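PDB 1XSZ: guanine nucleotide exchange protein from Legionella pneumophila, which probably acts as a guanine nucleotide exchange factor for ADP-ribosylation factor (Arf) GTPases and carries a cap over its active site. Local coordinates for residues 6-10 and 32-36; 89-93 and 137-142; 159-165 and 182-186; 255-259 and 285-290; 258-264 and 276-281. All coordinates share one frame; numbering follows the deposited sequence. Where two conformers were deposited one is given.

Contact 1 of 5, residues 6-10 and 32-36; sequences EIEKA and ICEQY
Ile7 and Ile32 face each other with their CA atoms 7.0 Å apart, one in the short helix 5-9 and the other in the last turn of helix 22-35. The apolar part is a short row. Ile7 CD1 lies 3.7 Å from Ile32 CG2, the methyl of the beta branch, while the far methyl, Ile32 CD1, reaches Ala10 CB at 3.8 Å. Next to this row, Glu6 covers one face of the Tyr36 ring. Its CG stands over the middle of the ring, 3.3 Å from the centroid and 7° off the normal, a CH-pi contact. The chain bends at chi2 (-63°), which lays the carboxylate over the CZ and CE2 side of the ring, and the two planes end up stacked at 14°. A water at the outer rim donates to Glu6 OE1 at 2.9 Å and meets Tyr36 OH at 3.2 Å. A long salt bridge runs from Lys9 NZ to Glu6 OE1. Inward from the pair of isoleucines, Ile14 of helix 11-20 touches both Ile7 and Ile32, and Phe47 of helix 40-50 packs on Ile7, so the contact sits at one end of a small bundle of N-terminal helices.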
# COMPACT_ATOMS: atom_id res chain seq x y z
N GLU A 6 17.44 -10.84 -24.85
CA GLU A 6 16.37 -11.82 -24.93
C GLU A 6 15.06 -11.28 -24.36
O GLU A 6 13.99 -11.72 -24.77
CB GLU A 6 16.78 -13.10 -24.20
CG GLU A 6 17.95 -13.82 -24.86
CD GLU A 6 17.62 -14.30 -26.27
OE1 GLU A 6 18.57 -14.69 -26.99
OE2 GLU A 6 16.43 -14.29 -26.65
N ILE A 7 15.15 -10.35 -23.42
CA ILE A 7 13.96 -9.75 -22.84
C ILE A 7 13.42 -8.72 -23.82
O ILE A 7 12.22 -8.66 -24.08
CB ILE A 7 14.27 -9.06 -21.48
CG1 ILE A 7 14.62 -10.12 -20.43
CG2 ILE A 7 13.08 -8.23 -21.03
CD1 ILE A 7 13.46 -11.02 -20.04
N GLU A 8 14.32 -7.91 -24.38
CA GLU A 8 13.93 -6.89 -25.34
C GLU A 8 13.23 -7.55 -26.53
O GLU A 8 12.24 -7.03 -27.04
CB GLU A 8 15.17 -6.12 -25.82
CG GLU A 8 14.85 -4.84 -26.58
CD GLU A 8 14.39 -3.71 -25.66
OE1 GLU A 8 13.99 -2.65 -26.18
OE2 GLU A 8 14.44 -3.88 -24.43
N LYS A 9 13.75 -8.70 -26.96
CA LYS A 9 13.16 -9.43 -28.08
C LYS A 9 11.71 -9.79 -27.84
O LYS A 9 10.88 -9.72 -28.75
CB LYS A 9 13.95 -10.72 -28.36
CG LYS A 9 15.33 -10.51 -28.93
CD LYS A 9 16.04 -11.82 -29.23
CE LYS A 9 17.42 -11.57 -29.82
NZ LYS A 9 18.15 -12.84 -30.13
N ALA A 10 11.40 -10.17 -26.60
CA ALA A 10 10.05 -10.58 -26.23
C ALA A 10 9.26 -9.51 -25.47
O ALA A 10 8.29 -9.83 -24.79
CB ALA A 10 10.11 -11.85 -25.40
N ILE A 32 12.34 -16.54 -19.17
CA ILE A 32 13.39 -16.12 -20.10
C ILE A 32 14.72 -16.02 -19.36
O ILE A 32 15.76 -16.44 -19.88
CB ILE A 32 13.06 -14.76 -20.74
CG1 ILE A 32 11.81 -14.90 -21.61
CG2 ILE A 32 14.24 -14.26 -21.56
CD1 ILE A 32 11.33 -13.59 -22.21
N CYS A 33 14.69 -15.47 -18.15
CA CYS A 33 15.90 -15.32 -17.36
C CYS A 33 16.51 -16.68 -17.01
O CYS A 33 17.73 -16.83 -16.99
CB CYS A 33 15.61 -14.54 -16.08
SG CYS A 33 15.28 -12.78 -16.37
N GLU A 34 15.65 -17.66 -16.75
CA GLU A 34 16.11 -19.00 -16.41
C GLU A 34 16.83 -19.60 -17.61
O GLU A 34 17.94 -20.12 -17.49
CB GLU A 34 14.90 -19.87 -16.03
CG GLU A 34 15.22 -21.31 -15.62
CD GLU A 34 15.49 -22.23 -16.80
OE1 GLU A 34 16.61 -22.20 -17.35
OE2 GLU A 34 14.56 -22.98 -17.19
N GLN A 35 16.19 -19.52 -18.77
CA GLN A 35 16.74 -20.07 -20.00
C GLN A 35 18.09 -19.48 -20.40
O GLN A 35 18.97 -20.20 -20.88
CB GLN A 35 15.74 -19.89 -21.15
CG GLN A 35 16.18 -20.51 -22.47
CD GLN A 35 15.11 -20.41 -23.54
OE1 GLN A 35 13.98 -20.86 -23.35
NE2 GLN A 35 15.46 -19.81 -24.67
N TYR A 36 18.26 -18.18 -20.20
CA TYR A 36 19.52 -17.54 -20.57
C TYR A 36 20.42 -17.18 -19.39
O TYR A 36 21.35 -16.39 -19.53
CB TYR A 36 19.25 -16.30 -21.42
CG TYR A 36 18.57 -16.62 -22.73
CD1 TYR A 36 17.18 -16.77 -22.80
CD2 TYR A 36 19.31 -16.81 -23.89
CE1 TYR A 36 16.56 -17.12 -24.00
CE2 TYR A 36 18.70 -17.16 -25.09
CZ TYR A 36 17.32 -17.31 -25.14
OH TYR A 36 16.71 -17.66 -26.32
O HOH W 1 18.24 -16.79 -28.95

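Contact 2 of 5, residues 89-93 and 137-142; sequences FVEGL and LAFQTI
The Phe89 ring lies between two directions of approach from helix 131-149: Leu137 comes over its face and Ala138 and Thr141 meet its edge. In the Leu137 conformer described here, one of two that were modelled, CD2 sits almost on the ring normal, 3.6 Å from the centroid and 7° off the perpendicular, a CH-pi contact. The CZ end of the ring drives in closest to the helix backbone, 3.5 Å from Ala138 N. Phe89 reaches this far because CG is anti to its backbone N (chi1 178°), which carries the ring toward the other helix. Thr141 brings OG1 to within 3.9 Å of Phe89 CE2, but its hydroxyl donates within its own helix: OG1 bonds to Leu137 O at 2.7 Å, tilted off the carbonyl plane, while Thr141 N uses the opposite face of the same oxygen. One turn beyond Phe89, Leu93 CD2 rests 3.8 Å from Ala138 O and 4.4 Å from Ile142 CG1. Tyr120 adds an edge-to-face partner to Phe89, and Leu185 of helix 179-191 packs on Val90, Leu137 and Thr141. All the touching residues are buried. With the two segments crossing at -78°, this is the steep, nearly perpendicular core packing of an all-helical Sec7 domain.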
# COMPACT_ATOMS: atom_id res chain seq x y z
N PHE A 89 18.06 16.00 -0.57
CA PHE A 89 17.20 14.97 0.01
C PHE A 89 15.75 15.14 -0.45
O PHE A 89 15.12 14.18 -0.89
CB PHE A 89 17.25 15.03 1.54
CG PHE A 89 16.34 14.04 2.21
CD1 PHE A 89 16.74 12.71 2.36
CD2 PHE A 89 15.08 14.42 2.66
CE1 PHE A 89 15.89 11.77 2.94
CE2 PHE A 89 14.23 13.48 3.25
CZ PHE A 89 14.63 12.16 3.39
N VAL A 90 15.23 16.36 -0.35
CA VAL A 90 13.85 16.61 -0.74
C VAL A 90 13.63 16.38 -2.22
O VAL A 90 12.62 15.81 -2.61
CB VAL A 90 13.41 18.03 -0.33
CG1 VAL A 90 12.00 18.31 -0.83
CG2 VAL A 90 13.45 18.15 1.19
N GLU A 91 14.58 16.80 -3.06
CA GLU A 91 14.41 16.61 -4.49
C GLU A 91 14.45 15.13 -4.84
O GLU A 91 13.71 14.66 -5.70
CB GLU A 91 15.48 17.37 -5.27
CG GLU A 91 15.27 17.36 -6.79
CD GLU A 91 13.99 18.06 -7.23
OE1 GLU A 91 13.71 18.08 -8.44
OE2 GLU A 91 13.27 18.61 -6.37
N GLY A 92 15.33 14.38 -4.17
CA GLY A 92 15.41 12.95 -4.43
C GLY A 92 14.10 12.27 -4.05
O GLY A 92 13.58 11.45 -4.80
N LEU A 93 13.57 12.63 -2.89
CA LEU A 93 12.31 12.04 -2.44
C LEU A 93 11.18 12.42 -3.39
O LEU A 93 10.30 11.61 -3.68
CB LEU A 93 12.01 12.50 -1.01
CG LEU A 93 10.75 11.95 -0.33
CD1 LEU A 93 10.66 10.44 -0.47
CD2 LEU A 93 10.78 12.34 1.14
N LEU A 137 13.43 11.02 8.34
CA LEU A 137 13.40 12.27 7.59
C LEU A 137 12.38 12.19 6.46
O LEU A 137 11.63 13.14 6.22
CB LEU A 137 14.78 12.56 7.00
CG LEU A 137 15.14 14.02 6.77
CD1 LEU A 137 15.18 14.77 8.10
CD2 LEU A 137 16.49 14.09 6.08
N ALA A 138 12.34 11.05 5.77
CA ALA A 138 11.41 10.86 4.67
C ALA A 138 9.95 10.94 5.10
O ALA A 138 9.18 11.70 4.51
CB ALA A 138 11.68 9.53 3.97
N PHE A 139 9.55 10.18 6.12
CA PHE A 139 8.15 10.24 6.50
C PHE A 139 7.79 11.55 7.19
O PHE A 139 6.66 12.01 7.08
CB PHE A 139 7.70 8.95 7.25
CG PHE A 139 8.08 8.87 8.70
CD1 PHE A 139 7.47 9.68 9.65
CD2 PHE A 139 8.97 7.88 9.14
CE1 PHE A 139 7.73 9.51 11.01
CE2 PHE A 139 9.23 7.70 10.50
CZ PHE A 139 8.60 8.52 11.44
N GLN A 140 8.75 12.18 7.87
CA GLN A 140 8.47 13.46 8.50
C GLN A 140 8.25 14.49 7.37
O GLN A 140 7.36 15.33 7.47
CB GLN A 140 9.64 13.90 9.39
CG GLN A 140 9.78 13.14 10.70
CD GLN A 140 8.67 13.45 11.69
OE1 GLN A 140 8.15 14.56 11.72
NE2 GLN A 140 8.33 12.47 12.52
N THR A 141 9.04 14.41 6.30
CA THR A 141 8.89 15.34 5.19
C THR A 141 7.56 15.11 4.47
O THR A 141 6.91 16.07 4.05
CB THR A 141 10.06 15.20 4.19
OG1 THR A 141 11.30 15.43 4.89
CG2 THR A 141 9.94 16.22 3.07
N ILE A 142 7.15 13.85 4.35
CA ILE A 142 5.86 13.55 3.73
C ILE A 142 4.74 14.15 4.60
O ILE A 142 3.80 14.74 4.07
CB ILE A 142 5.69 12.03 3.54
CG1 ILE A 142 6.63 11.57 2.43
CG2 ILE A 142 4.24 11.69 3.20
CD1 ILE A 142 6.78 10.07 2.33

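Contact 3 of 5, residues 159-165 and 182-186; sequences MTVDGLK and LEELY
An N-terminal helix cap meets a tyrosine here: Tyr186, from helix 179-191, reaches across to the turn that opens helix 161-167 and donates its OH to Met159 O at 2.6 Å. The bond lies in the carbonyl plane, on a lone pair, and the oxygen is also at the edge of the phenol ring. Tyr186 CG is anti to the backbone N (chi1 -177°), which carries the ring toward the turn before helix 161-167. One ring face is covered by the first turn of the helix: Val161 N lies above the plane toward the rim, and Val161 CB makes a CH-pi contact 4.1 Å from the centroid. Thr160 is the N-cap, its OG1 accepting from Gly163 N at 3.0 Å, and Met159 is held in turn by a bond from its N to Asp147 OD1. The two segments run at 126° to each other as neighbouring helices of the all-helical Sec7 fold, joined by a largely non-helical connection. Leu164 works at their crossing, where CD2 lies 3.7 Å from Leu182 O and also meets Tyr186 CB. The outer rim is charged. Val161 CG2 packs on Glu183 CG at 3.6 Å, and beyond it Lys165, bent at chi3, swings NZ to Glu183 OE2 for a weak 3.4 Å bond within a salt bridge. Lys165 NZ also pairs with Asp162 OD1 at 3.6 Å, and Glu183 has its stronger partner in Lys180, giving a surface network. On the inner side, Leu182 packs on Leu168 and Phe177.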
# COMPACT_ATOMS: atom_id res chain seq x y z
N MET A 159 3.31 23.68 11.27
CA MET A 159 4.62 23.48 11.88
C MET A 159 5.57 24.55 11.35
O MET A 159 5.52 24.92 10.18
CB MET A 159 5.17 22.10 11.52
CG MET A 159 6.62 21.88 11.93
SD MET A 159 7.22 20.22 11.59
CE MET A 159 7.01 19.44 13.20
N THR A 160 6.44 25.04 12.24
CA THR A 160 7.43 26.05 11.88
C THR A 160 8.77 25.34 11.78
O THR A 160 8.90 24.18 12.19
CB THR A 160 7.55 27.12 12.97
OG1 THR A 160 8.01 26.51 14.19
CG2 THR A 160 6.20 27.79 13.21
N VAL A 161 9.78 26.02 11.24
CA VAL A 161 11.09 25.39 11.12
C VAL A 161 11.64 25.08 12.52
O VAL A 161 12.32 24.08 12.71
CB VAL A 161 12.07 26.28 10.32
CG1 VAL A 161 12.32 27.59 11.05
CG2 VAL A 161 13.37 25.53 10.07
N ASP A 162 11.34 25.93 13.49
CA ASP A 162 11.80 25.69 14.85
C ASP A 162 11.10 24.45 15.39
O ASP A 162 11.70 23.65 16.11
CB ASP A 162 11.51 26.90 15.74
CG ASP A 162 12.35 28.11 15.37
OD1 ASP A 162 13.60 27.97 15.33
OD2 ASP A 162 11.78 29.19 15.12
N GLY A 163 9.83 24.29 15.03
CA GLY A 163 9.08 23.12 15.48
C GLY A 163 9.65 21.85 14.87
O GLY A 163 9.70 20.81 15.51
N LEU A 164 10.08 21.93 13.61
CA LEU A 164 10.66 20.77 12.95
C LEU A 164 11.93 20.34 13.68
O LEU A 164 12.13 19.16 13.95
CB LEU A 164 10.99 21.09 11.48
CG LEU A 164 11.64 19.94 10.71
CD1 LEU A 164 10.66 18.77 10.56
CD2 LEU A 164 12.09 20.43 9.34
N LYS A 165 12.79 21.31 13.99
CA LYS A 165 14.04 21.03 14.67
C LYS A 165 13.80 20.44 16.06
O LYS A 165 14.49 19.50 16.46
CB LYS A 165 14.89 22.30 14.77
CG LYS A 165 15.41 22.77 13.41
CD LYS A 165 16.34 23.97 13.51
CE LYS A 165 15.61 25.24 13.93
NZ LYS A 165 16.53 26.41 13.96
N LEU A 182 18.02 20.94 8.29
CA LEU A 182 16.58 20.93 8.52
C LEU A 182 15.92 22.22 8.05
O LEU A 182 14.80 22.20 7.54
CB LEU A 182 16.27 20.68 10.00
CG LEU A 182 16.61 19.27 10.50
CD1 LEU A 182 16.14 19.11 11.94
CD2 LEU A 182 15.93 18.23 9.62
N GLU A 183 16.61 23.35 8.20
CA GLU A 183 16.06 24.62 7.76
C GLU A 183 15.90 24.60 6.24
O GLU A 183 14.91 25.10 5.69
CB GLU A 183 16.98 25.77 8.20
CG GLU A 183 16.94 26.01 9.71
CD GLU A 183 17.93 27.05 10.20
OE1 GLU A 183 18.09 28.09 9.53
OE2 GLU A 183 18.53 26.83 11.27
N GLU A 184 16.87 24.00 5.56
CA GLU A 184 16.83 23.88 4.11
C GLU A 184 15.71 22.94 3.67
O GLU A 184 14.96 23.24 2.75
CB GLU A 184 18.18 23.38 3.61
CG GLU A 184 18.14 22.74 2.25
CD GLU A 184 19.49 22.22 1.84
OE1 GLU A 184 20.33 21.98 2.74
OE2 GLU A 184 19.71 22.04 0.64
N LEU A 185 15.61 21.79 4.34
CA LEU A 185 14.58 20.81 4.03
C LEU A 185 13.20 21.44 4.16
O LEU A 185 12.35 21.32 3.27
CB LEU A 185 14.71 19.61 4.98
CG LEU A 185 13.73 18.44 4.85
CD1 LEU A 185 14.32 17.22 5.52
CD2 LEU A 185 12.38 18.80 5.49
N TYR A 186 12.98 22.15 5.26
CA TYR A 186 11.71 22.81 5.51
C TYR A 186 11.33 23.76 4.37
O TYR A 186 10.23 23.71 3.83
CB TYR A 186 11.79 23.59 6.83
CG TYR A 186 10.49 24.25 7.23
CD1 TYR A 186 9.61 23.64 8.12
CD2 TYR A 186 10.15 25.50 6.72
CE1 TYR A 186 8.42 24.26 8.49
CE2 TYR A 186 8.96 26.13 7.08
CZ TYR A 186 8.10 25.50 7.97
OH TYR A 186 6.93 26.12 8.33

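Contact 4 of 5, residues 255-259 and 285-290; sequences SFFTG and FSKWLF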
# COMPACT_ATOMS: atom_id res chain seq x y z
N SER A 255 -1.20 6.88 10.17
CA SER A 255 -2.54 7.28 10.60
C SER A 255 -2.75 8.74 10.19
O SER A 255 -3.82 9.11 9.70
CB SER A 255 -2.67 7.13 12.12
OG SER A 255 -3.92 7.61 12.58
N PHE A 256 -1.73 9.56 10.39
CA PHE A 256 -1.76 10.98 10.05
C PHE A 256 -1.91 11.15 8.53
O PHE A 256 -2.79 11.86 8.05
CB PHE A 256 -0.44 11.61 10.54
CG PHE A 256 -0.23 13.05 10.15
CD1 PHE A 256 0.11 13.41 8.84
CD2 PHE A 256 -0.28 14.06 11.11
CE1 PHE A 256 0.40 14.73 8.51
CE2 PHE A 256 0.01 15.38 10.79
CZ PHE A 256 0.36 15.72 9.48
N PHE A 257 -1.05 10.46 7.79
CA PHE A 257 -1.02 10.59 6.34
C PHE A 257 -2.21 10.00 5.57
O PHE A 257 -2.70 10.62 4.62
CB PHE A 257 0.29 9.97 5.84
CG PHE A 257 0.57 10.18 4.37
CD1 PHE A 257 0.60 11.46 3.82
CD2 PHE A 257 0.85 9.09 3.55
CE1 PHE A 257 0.92 11.66 2.47
CE2 PHE A 257 1.16 9.28 2.20
CZ PHE A 257 1.19 10.56 1.67
N THR A 258 -2.68 8.83 6.01
CA THR A 258 -3.75 8.12 5.29
C THR A 258 -5.03 7.81 6.06
O THR A 258 -6.01 7.37 5.45
CB THR A 258 -3.24 6.76 4.79
OG1 THR A 258 -3.08 5.88 5.91
CG2 THR A 258 -1.90 6.89 4.06
N GLY A 259 -5.02 8.00 7.38
CA GLY A 259 -6.19 7.68 8.18
C GLY A 259 -6.20 6.21 8.59
O GLY A 259 -7.16 5.71 9.18
N PHE A 285 -5.83 15.68 8.16
CA PHE A 285 -4.63 15.55 7.35
C PHE A 285 -4.82 14.60 6.17
O PHE A 285 -4.47 14.93 5.04
CB PHE A 285 -3.48 15.04 8.23
CG PHE A 285 -3.26 15.85 9.47
CD1 PHE A 285 -2.71 17.13 9.39
CD2 PHE A 285 -3.65 15.37 10.71
CE1 PHE A 285 -2.55 17.92 10.53
CE2 PHE A 285 -3.50 16.14 11.86
CZ PHE A 285 -2.95 17.42 11.77
N SER A 286 -5.40 13.44 6.43
CA SER A 286 -5.59 12.45 5.38
C SER A 286 -6.60 12.83 4.31
O SER A 286 -6.44 12.45 3.15
CB SER A 286 -5.99 11.10 6.00
OG SER A 286 -7.31 11.15 6.54
N LYS A 287 -7.63 13.57 4.70
CA LYS A 287 -8.68 13.99 3.77
C LYS A 287 -8.15 14.73 2.56
O LYS A 287 -8.75 14.70 1.49
CB LYS A 287 -9.70 14.88 4.47
CG LYS A 287 -10.56 14.18 5.51
CD LYS A 287 -11.62 15.13 6.05
CE LYS A 287 -12.50 14.46 7.09
NZ LYS A 287 -11.73 14.08 8.31
N TRP A 288 -7.01 15.40 2.73
CA TRP A 288 -6.40 16.18 1.66
C TRP A 288 -6.03 15.30 0.47
O TRP A 288 -6.10 15.74 -0.69
CB TRP A 288 -5.17 16.90 2.20
CG TRP A 288 -4.55 17.88 1.26
CD1 TRP A 288 -5.17 18.92 0.63
CD2 TRP A 288 -3.18 17.92 0.85
NE1 TRP A 288 -4.27 19.62 -0.14
CE2 TRP A 288 -3.04 19.02 -0.03
CE3 TRP A 288 -2.05 17.14 1.13
CZ2 TRP A 288 -1.82 19.36 -0.62
CZ3 TRP A 288 -0.84 17.47 0.55
CH2 TRP A 288 -0.73 18.58 -0.32
N LEU A 289 -5.65 14.06 0.75
CA LEU A 289 -5.23 13.14 -0.30
C LEU A 289 -6.10 11.90 -0.46
O LEU A 289 -6.13 11.30 -1.53
CB LEU A 289 -3.79 12.69 -0.04
CG LEU A 289 -2.73 13.78 -0.07
CD1 LEU A 289 -1.40 13.24 0.45
CD2 LEU A 289 -2.57 14.30 -1.49
N PHE A 290 -6.82 11.53 0.59
CA PHE A 290 -7.63 10.32 0.52
C PHE A 290 -9.13 10.48 0.71
O PHE A 290 -9.85 9.50 0.89
CB PHE A 290 -7.07 9.29 1.51
CG PHE A 290 -5.62 8.96 1.28
CD1 PHE A 290 -4.61 9.67 1.93
CD2 PHE A 290 -5.25 7.99 0.35
CE1 PHE A 290 -3.26 9.41 1.66
CE2 PHE A 290 -3.91 7.72 0.07
CZ PHE A 290 -2.91 8.44 0.73
O HOH W 2 -2.09 13.56 4.14
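Phe256 and Phe285 form the closest side-chain packing of this contact, an offset stack with planes 14° apart and centroids at 4.0 Å; Phe256 CE2 stands over the middle of the Phe285 ring. Phe285 CB adds a CH-pi contact to the same face of Phe256 and also lies 3.3 Å from Phe256 O. Equally snug is the buried middle, where Ser286 CB presses within 3.4 Å of Thr258 C, just before Gly259 leaves the helix with positive phi. The rings of Phe257 and Phe290 are set more widely: Phe290 points its edge at the face of Phe257, planes at 82° and centroids 5.8 Å apart. Single atoms still come close, Phe290 CE1 at 3.2 Å from Phe257 O and Leu289 CD1 at 3.5 Å from Phe257 CE1. On this looser side a water bridges the two backbones, donating to Phe257 O at 3.0 Å and Phe285 O at 2.9 Å. Beyond the cluster, Phe256 touches Met143 and Phe257 touches Ile142. Such a cluster of phenylalanines, gathered at the end of helix 252-258, forms part of the apolar interface between the capping domain and helix 131-149 of the Sec7 domain.

Contact 5 of 5, residues 258-264 and 276-281; sequences TGYKGTI and TIQVYT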
# COMPACT_ATOMS: atom_id res chain seq x y z
N THR A 258 -2.68 8.83 6.01
CA THR A 258 -3.75 8.12 5.29
C THR A 258 -5.03 7.81 6.06
O THR A 258 -6.01 7.37 5.45
CB THR A 258 -3.24 6.76 4.79
OG1 THR A 258 -3.08 5.88 5.91
CG2 THR A 258 -1.90 6.89 4.06
N GLY A 259 -5.02 8.00 7.38
CA GLY A 259 -6.19 7.68 8.18
C GLY A 259 -6.20 6.21 8.59
O GLY A 259 -7.16 5.71 9.18
N TYR A 260 -5.11 5.52 8.30
CA TYR A 260 -4.94 4.11 8.61
C TYR A 260 -5.16 3.81 10.09
O TYR A 260 -4.61 4.51 10.96
CB TYR A 260 -3.53 3.69 8.18
CG TYR A 260 -3.18 2.23 8.33
CD1 TYR A 260 -3.99 1.22 7.80
CD2 TYR A 260 -1.97 1.85 8.92
CE1 TYR A 260 -3.59 -0.12 7.85
CE2 TYR A 260 -1.57 0.53 8.98
CZ TYR A 260 -2.37 -0.45 8.45
OH TYR A 260 -1.96 -1.76 8.51
N LYS A 261 -5.96 2.78 10.36
CA LYS A 261 -6.24 2.36 11.73
C LYS A 261 -5.74 0.95 12.00
O LYS A 261 -5.93 0.41 13.10
CB LYS A 261 -7.74 2.44 12.02
CG LYS A 261 -8.32 3.84 11.95
CD LYS A 261 -9.66 3.94 12.65
CE LYS A 261 -9.51 3.73 14.15
NZ LYS A 261 -10.80 3.91 14.87
N GLY A 262 -5.10 0.34 11.01
CA GLY A 262 -4.57 -1.00 11.18
C GLY A 262 -5.10 -2.05 10.22
O GLY A 262 -6.07 -1.81 9.47
N THR A 263 -4.47 -3.21 10.23
CA THR A 263 -4.85 -4.34 9.38
C THR A 263 -5.07 -5.58 10.24
O THR A 263 -4.24 -5.91 11.09
CB THR A 263 -3.76 -4.66 8.35
OG1 THR A 263 -3.56 -3.53 7.50
CG2 THR A 263 -4.17 -5.86 7.50
N ILE A 264 -6.19 -6.25 10.02
CA ILE A 264 -6.51 -7.47 10.74
C ILE A 264 -6.27 -8.62 9.77
O ILE A 264 -6.74 -8.58 8.63
CB ILE A 264 -7.99 -7.50 11.17
CG1 ILE A 264 -8.31 -6.27 12.02
CG2 ILE A 264 -8.29 -8.79 11.94
CD1 ILE A 264 -9.79 -6.05 12.25
N THR A 276 -6.98 -10.36 4.61
CA THR A 276 -6.59 -9.20 5.40
C THR A 276 -7.69 -8.15 5.28
O THR A 276 -8.36 -8.03 4.24
CB THR A 276 -5.26 -8.58 4.93
OG1 THR A 276 -5.34 -8.26 3.53
CG2 THR A 276 -4.11 -9.53 5.18
N ILE A 277 -7.87 -7.39 6.35
CA ILE A 277 -8.88 -6.35 6.39
C ILE A 277 -8.22 -5.08 6.91
O ILE A 277 -7.77 -5.02 8.05
CB ILE A 277 -10.06 -6.74 7.31
CG1 ILE A 277 -10.68 -8.05 6.84
CG2 ILE A 277 -11.09 -5.62 7.32
CD1 ILE A 277 -11.83 -8.53 7.71
N GLN A 278 -8.15 -4.07 6.04
CA GLN A 278 -7.56 -2.78 6.40
C GLN A 278 -8.67 -1.79 6.70
O GLN A 278 -9.68 -1.75 6.00
CB GLN A 278 -6.72 -2.24 5.25
CG GLN A 278 -5.62 -3.15 4.77
CD GLN A 278 -4.99 -2.63 3.50
OE1 GLN A 278 -4.54 -1.49 3.45
NE2 GLN A 278 -4.97 -3.46 2.48
N VAL A 279 -8.46 -0.96 7.71
CA VAL A 279 -9.44 0.05 8.07
C VAL A 279 -8.83 1.44 8.04
O VAL A 279 -7.72 1.65 8.53
CB VAL A 279 -10.00 -0.22 9.49
CG1 VAL A 279 -10.96 0.88 9.89
CG2 VAL A 279 -10.69 -1.57 9.54
N TYR A 280 -9.55 2.38 7.43
CA TYR A 280 -9.11 3.77 7.35
C TYR A 280 -10.26 4.68 7.75
O TYR A 280 -11.40 4.48 7.32
CB TYR A 280 -8.70 4.16 5.92
CG TYR A 280 -7.55 3.37 5.36
CD1 TYR A 280 -7.73 2.08 4.87
CD2 TYR A 280 -6.25 3.90 5.36
CE1 TYR A 280 -6.66 1.33 4.40
CE2 TYR A 280 -5.17 3.16 4.89
CZ TYR A 280 -5.38 1.88 4.42
OH TYR A 280 -4.32 1.12 4.00
N THR A 281 -9.98 5.68 8.59
CA THR A 281 -11.00 6.65 8.98
C THR A 281 -10.37 8.01 8.70
O THR A 281 -9.22 8.27 9.05
CB THR A 281 -11.42 6.51 10.46
OG1 THR A 281 -10.29 6.66 11.32
CG2 THR A 281 -12.06 5.16 10.70
O HOH W 3 -11.34 6.58 14.09
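Tyr280 OH, packed 3.8 Å from Tyr260 CD1 across an antiparallel beta hairpin, is held twice: it donates to Gln278 OE1 at 2.7 Å, in the plane of the amide carbonyl, and bonds to the backbone N of Ala106. Strands 260-268 and 274-280 make up the hairpin and lie side by side in the six-stranded sheet of the capping domain. Its register contains a beta bulge. Lys261 and Gly262 together stand opposite Val279, with Lys261 N donating to Val279 O at 2.8 Å and Val279 N returning a bond to Gly262 O. Past the bulge the pairing is regular: Ile264 and Ile277 exchange two bonds, and their side chains fall on the face covered by Leu221 of helix 216-224. Tyr260, Thr263, Gln278 and Tyr280 share the other face. There the Tyr260 and Tyr280 rings meet obliquely, planes at 39°, with Tyr260 CD1 at 3.7 Å from Tyr280 CE2. The Tyr260 ring runs along its own strand, Gly262 N over its face, until its OH pairs with Thr263 OG1 at 2.6 Å. Where the helix gives way to the strand, Thr258 OG1 accepts from Tyr260 N in an ST turn and also bonds to Leu254 O, and Thr281 N donates to Gly259 O. Lys261 runs across Thr281, tightly enough to bring CD within 3.3 Å of Thr281 CG2. Its NZ forms a salt bridge with Asp222, while a water accepts from Lys261 NZ at 2.8 Å and lies 3.0 Å from Thr281 OG1.

In the fold
Contacts 1, 2 and 3 follow one another along the Sec7 domain; contacts 4 and 5 both start from the same stretch of the capping domain. Contact 1 is remote, its centre about 37 Å from that of contact 2. Contacts 2 and 3, with centres about 13 Å apart, share a core formed by helices 89-98, 131-149 and 179-191. Contacts 4 and 5 lie about 12 Å apart and share Thr258 and Gly259, where helix 252-258 passes into strand 260-268. One place where the domains meet is between contacts 2 and 4: Ile142 CG2 touches Phe257 CE1 at 3.4 Å. The capping domain is thus held against the Sec7 core, consistent with a cap over the active site.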